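Local coordinates for aromatic-L-amino-acid decarboxylase (Catharanthus roseus, PDB 6EEW) that catalyses the pyridoxal 5'-phosphate-dependent decarboxylation of L-tryptophan to tryptamine and of 5-hydroxy-L-tryptophan to serotonin, working as a homodimer, at the interface of chains A and B. Residues are numbered along the deposited sequence; one frame, centred on the assembly and turned at random. Chains: chain A/B, Aromatic-L-amino-acid decarboxylase.

Contact 1: the interface of chains A and B. Residues chain A 106-108, 111, 385; chain B 21-22, 27, 30, 74.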
loop_
_atom_site.group_PDB
_atom_site.type_symbol
_atom_site.label_atom_id
_atom_site.label_comp_id
_atom_site.label_asym_id
_atom_site.label_seq_id
_atom_site.Cartn_x
_atom_site.Cartn_y
_atom_site.Cartn_z
ATOM N N SER A 106 15.899 -9.769 -5.355
ATOM C CA SER A 106 17.059 -10.414 -4.750
ATOM C C SER A 106 16.578 -11.353 -3.649
ATOM O O SER A 106 15.596 -11.070 -2.963
ATOM C CB SER A 106 18.039 -9.403 -4.155
ATOM O OG SER A 106 17.484 -8.811 -2.986
ATOM N N SER A 107 17.329 -12.430 -3.426
ATOM C CA SER A 107 16.916 -13.372 -2.397
ATOM C C SER A 107 16.926 -12.740 -1.009
ATOM O O SER A 107 16.075 -13.074 -0.175
ATOM C CB SER A 107 17.793 -14.619 -2.436
ATOM O OG SER A 107 19.142 -14.290 -2.248
ATOM N N ALA A 108 17.863 -11.828 -0.734
ATOM C CA ALA A 108 17.843 -11.156 0.566
ATOM C C ALA A 108 16.510 -10.455 0.780
ATOM O O ALA A 108 15.907 -10.547 1.862
ATOM C CB ALA A 108 18.993 -10.160 0.693
ATOM N N LEU A 111 13.718 -12.971 1.500
ATOM C CA LEU A 111 13.737 -13.355 2.900
ATOM C C LEU A 111 13.091 -12.275 3.751
ATOM O O LEU A 111 12.321 -12.573 4.669
ATOM C CB LEU A 111 15.171 -13.599 3.353
ATOM C CG LEU A 111 15.904 -14.722 2.606
ATOM C CD1 LEU A 111 17.262 -14.957 3.227
ATOM C CD2 LEU A 111 15.082 -15.993 2.617
ATOM N N TYR A 385 24.301 -7.322 0.756
ATOM C CA TYR A 385 25.088 -7.035 -0.431
ATOM C C TYR A 385 26.152 -5.965 -0.240
ATOM O O TYR A 385 27.238 -6.093 -0.821
ATOM C CB TYR A 385 24.157 -6.661 -1.591
ATOM C CG TYR A 385 23.199 -7.802 -1.861
ATOM C CD1 TYR A 385 23.668 -9.111 -1.934
ATOM C CD2 TYR A 385 21.833 -7.592 -1.999
ATOM C CE1 TYR A 385 22.807 -10.175 -2.163
ATOM C CE2 TYR A 385 20.966 -8.651 -2.229
ATOM C CZ TYR A 385 21.453 -9.939 -2.314
ATOM O OH TYR A 385 20.590 -10.997 -2.534
ATOM N N PRO B 21 22.434 -11.075 -7.508
ATOM C CA PRO B 21 21.500 -11.024 -6.368
ATOM C C PRO B 21 20.468 -12.145 -6.374
ATOM O O PRO B 21 19.965 -12.507 -5.300
ATOM C CB PRO B 21 20.826 -9.653 -6.525
ATOM C CG PRO B 21 20.957 -9.328 -8.001
ATOM C CD PRO B 21 22.262 -9.939 -8.432
ATOM N N LEU B 22 20.165 -12.726 -7.537
ATOM C CA LEU B 22 19.171 -13.790 -7.655
ATOM C C LEU B 22 19.771 -14.957 -8.420
ATOM O O LEU B 22 19.958 -14.864 -9.637
ATOM C CB LEU B 22 17.913 -13.311 -8.374
ATOM C CG LEU B 22 16.836 -14.403 -8.434
ATOM C CD1 LEU B 22 16.438 -14.827 -7.019
ATOM C CD2 LEU B 22 15.610 -14.003 -9.264
ATOM N N PHE B 27 18.935 -19.041 -3.825
ATOM C CA PHE B 27 17.597 -18.661 -3.403
ATOM C C PHE B 27 16.906 -19.816 -2.684
ATOM O O PHE B 27 16.382 -19.651 -1.578
ATOM C CB PHE B 27 16.803 -18.207 -4.630
ATOM C CG PHE B 27 15.385 -17.843 -4.330
ATOM C CD1 PHE B 27 14.367 -18.756 -4.517
ATOM C CD2 PHE B 27 15.074 -16.587 -3.856
ATOM C CE1 PHE B 27 13.067 -18.420 -4.238
ATOM C CE2 PHE B 27 13.777 -16.245 -3.579
ATOM C CZ PHE B 27 12.772 -17.161 -3.766
ATOM N N GLN B 30 18.526 -20.448 0.848
ATOM C CA GLN B 30 18.272 -19.407 1.834
ATOM C C GLN B 30 16.803 -19.369 2.219
ATOM O O GLN B 30 16.467 -19.197 3.396
ATOM C CB GLN B 30 18.736 -18.054 1.292
ATOM C CG GLN B 30 20.214 -18.003 0.911
ATOM C CD GLN B 30 20.638 -16.660 0.325
ATOM O OE1 GLN B 30 19.835 -15.731 0.208
ATOM N NE2 GLN B 30 21.910 -16.548 -0.030
ATOM N N LEU B 74 24.829 -14.089 6.042
ATOM C CA LEU B 74 23.442 -14.199 6.503
ATOM C C LEU B 74 23.357 -14.692 7.940
ATOM O O LEU B 74 22.400 -14.354 8.651
ATOM C CB LEU B 74 22.637 -15.135 5.596
ATOM C CG LEU B 74 21.155 -15.337 5.991
ATOM C CD1 LEU B 74 20.359 -14.033 6.026
ATOM C CD2 LEU B 74 20.449 -16.366 5.109
#
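In this group II, pyridoxal-phosphate-dependent decarboxylase, the N-terminal end of helix 107-119 of chain A is met by the N-terminal segment of chain B, where B:Pro21 leads towards helix 24-44. The backbone N of A:Ser107, in the first turn of its helix, donates to the carbonyl O of B:Pro21 at 3.2 Å. This bond is nearly straight, 168° at the hydrogen, although the donor is tilted from the carbonyl plane. The same carbonyl O lies 3.2 Å from the phenol OH of A:Tyr385; within chain A, that OH accepts a weak hydrogen bond from the N of A:Ala108. Beside it, the CB atoms of A:Ser106 and B:Pro21 pack at 3.7 Å. The hydroxyl OG of A:Ser107 donates to the amide oxygen OE1 of B:Gln30 at 2.9 Å, standing above the amide's carbonyl plane instead of on a lone pair. With chi1 at 59°, OG sits between the serine's own N and carbonyl carbon, turned towards this amide. B:Gln30 leaves its helix with CG beside the backbone N (chi1 -58°) and runs extended beyond it, which carries OE1 across to the serine. A leucine in place of B:Gln30 would probably leave the A:Ser107 hydroxyl without this acceptor on the partner chain. On the other flank of the serine, its CB touches CD2 of B:Phe27 at 3.6 Å, and its CA lies in plane at the edge of that ring. One turn along, A:Leu111 crosses B:Gln30 at about a right angle: CD1 packs on the glutamine CB at 3.9 Å, while CD2 lies against its backbone carbonyl. The same CD1 meets CD2 of B:Leu74 tip to tip at 4.0 Å.

Contact 2: the interface of chains A and B. Residues chain A 115, 379-380; chain B 34, 37, 77, 81, 85.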
loop_
_atom_site.group_PDB
_atom_site.type_symbol
_atom_site.label_atom_id
_atom_site.label_comp_id
_atom_site.label_asym_id
_atom_site.label_seq_id
_atom_site.Cartn_x
_atom_site.Cartn_y
_atom_site.Cartn_z
ATOM N N LEU A 115 9.765 -12.949 6.088
ATOM C CA LEU A 115 9.792 -12.704 7.525
ATOM C C LEU A 115 8.858 -11.567 7.908
ATOM O O LEU A 115 8.103 -11.680 8.883
ATOM C CB LEU A 115 11.222 -12.415 7.962
ATOM C CG LEU A 115 11.594 -12.197 9.425
ATOM C CD1 LEU A 115 11.110 -13.339 10.294
ATOM C CD2 LEU A 115 13.103 -12.005 9.544
ATOM N N TRP A 379 16.706 -3.357 4.987
ATOM C CA TRP A 379 17.830 -3.651 5.867
ATOM C C TRP A 379 18.573 -4.893 5.404
ATOM O O TRP A 379 19.807 -4.897 5.324
ATOM C CB TRP A 379 17.325 -3.826 7.294
ATOM C CG TRP A 379 18.377 -3.952 8.350
ATOM C CD1 TRP A 379 19.424 -3.110 8.575
ATOM C CD2 TRP A 379 18.441 -4.956 9.378
ATOM N NE1 TRP A 379 20.158 -3.544 9.664
ATOM C CE2 TRP A 379 19.568 -4.671 10.175
ATOM C CE3 TRP A 379 17.660 -6.077 9.691
ATOM C CZ2 TRP A 379 19.926 -5.460 11.266
ATOM C CZ3 TRP A 379 18.016 -6.859 10.773
ATOM C CH2 TRP A 379 19.139 -6.549 11.548
ATOM N N LEU A 380 17.834 -5.966 5.108
ATOM C CA LEU A 380 18.498 -7.188 4.674
ATOM C C LEU A 380 19.204 -6.980 3.347
ATOM O O LEU A 380 20.278 -7.527 3.145
ATOM C CB LEU A 380 17.511 -8.351 4.565
ATOM C CG LEU A 380 17.390 -9.268 5.795
ATOM C CD1 LEU A 380 17.026 -8.423 7.010
ATOM C CD2 LEU A 380 16.345 -10.349 5.572
ATOM N N MET B 34 14.795 -19.754 5.756
ATOM C CA MET B 34 13.870 -18.785 6.341
ATOM C C MET B 34 12.525 -19.411 6.701
ATOM O O MET B 34 11.903 -19.013 7.693
ATOM C CB MET B 34 13.636 -17.605 5.405
ATOM C CG MET B 34 12.703 -16.566 6.035
ATOM S SD MET B 34 13.434 -15.837 7.527
ATOM C CE MET B 34 14.594 -14.675 6.818
ATOM N N PHE B 37 12.979 -20.918 9.974
ATOM C CA PHE B 37 13.068 -19.930 11.044
ATOM C C PHE B 37 11.676 -19.438 11.432
ATOM O O PHE B 37 11.373 -19.246 12.620
ATOM C CB PHE B 37 13.964 -18.763 10.621
ATOM C CG PHE B 37 14.215 -17.773 11.725
ATOM C CD1 PHE B 37 15.169 -18.045 12.704
ATOM C CD2 PHE B 37 13.488 -16.605 11.817
ATOM C CE1 PHE B 37 15.407 -17.151 13.742
ATOM C CE2 PHE B 37 13.718 -15.709 12.854
ATOM C CZ PHE B 37 14.671 -15.983 13.813
ATOM N N ILE B 77 23.271 -11.792 10.204
ATOM C CA ILE B 77 22.000 -11.094 10.126
ATOM C C ILE B 77 20.931 -11.825 10.929
ATOM O O ILE B 77 20.196 -11.213 11.710
ATOM C CB ILE B 77 21.582 -10.935 8.658
ATOM C CG1 ILE B 77 22.663 -10.160 7.897
ATOM C CG2 ILE B 77 20.265 -10.239 8.591
ATOM C CD1 ILE B 77 22.357 -9.941 6.437
ATOM N N ILE B 81 18.748 -10.555 14.089
ATOM C CA ILE B 81 17.292 -10.534 14.108
ATOM C C ILE B 81 16.784 -11.156 15.395
ATOM O O ILE B 81 15.943 -10.580 16.093
ATOM C CB ILE B 81 16.708 -11.265 12.889
ATOM C CG1 ILE B 81 16.911 -10.466 11.608
ATOM C CG2 ILE B 81 15.224 -11.542 13.122
ATOM C CD1 ILE B 81 16.343 -11.172 10.404
ATOM N N ILE B 85 15.911 -7.568 16.939
ATOM C CA ILE B 85 14.679 -7.222 16.235
ATOM C C ILE B 85 13.477 -7.873 16.924
ATOM O O ILE B 85 12.562 -7.183 17.397
ATOM C CB ILE B 85 14.750 -7.644 14.760
ATOM C CG1 ILE B 85 15.988 -7.031 14.096
ATOM C CG2 ILE B 85 13.542 -7.129 14.009
ATOM C CD1 ILE B 85 16.022 -5.516 14.106
#
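The indole of A:Trp379 turns the six-membered part of its ring to helix 74-85 of chain B, in an apolar patch of the dimer interface of this group II decarboxylase. B:Ile85 lies towards one face, displaced to the rim, with CG1 3.9 Å from the indole CZ3 and CD1 reaching a little farther in over the ring. B:Ile81 comes instead at the rim itself, close to the level of the ring, and sets CG1 3.9 Å from the same CZ3. This ring corner therefore packs against two isoleucines one helical turn apart, and the indole and B:Ile81 run antiparallel past one another. CG of the tryptophan is anti to its backbone N (chi1 -172°), which swings the indole away from helix 375-409 towards the partner. The second flat group, the phenyl ring of B:Phe37, offers its CD2 margin to CD1 of A:Leu115 at 4.3 Å, a looser contact. A:Leu115 makes its tightest contact with its other methyl: CD2 meets CD1 of B:Ile81 tip to tip at 3.5 Å, shorter than usual van der Waals spacing. B:Ile81 reaches it through an extended chain (chi2 180°), its CG1 facing the tryptophan and its terminal methyl facing the leucine. B:Met34 lies roughly perpendicular to A:Leu115; bent at chi2 and chi3, it brings CE to 4.1 Å from the leucine CD2 and SD near the leucine CB. One turn before B:Ile81 in helix 74-85, B:Ile77 meets A:Leu380 of helix 375-409 at a slant, with the leucine CD1 4.0 Å from the isoleucine CG2 branch.

The C-alpha centres of contact 1 and contact 2 lie about 11 Å apart, and the two form one continuous stretch of the dimer interface. Both draw on the same four helices: 107-119 and 375-409 of chain A, 24-44 and 74-85 of chain B. Contact 1, at the beginning of helix 107-119, mixes polar and apolar contacts. The hydrogen bonds there give way along the helix to the carbon packing of contact 2, about two turns on. Two-fold symmetry repeats both with the chains exchanged, so each N-terminal segment is folded against the other subunit of the homodimer.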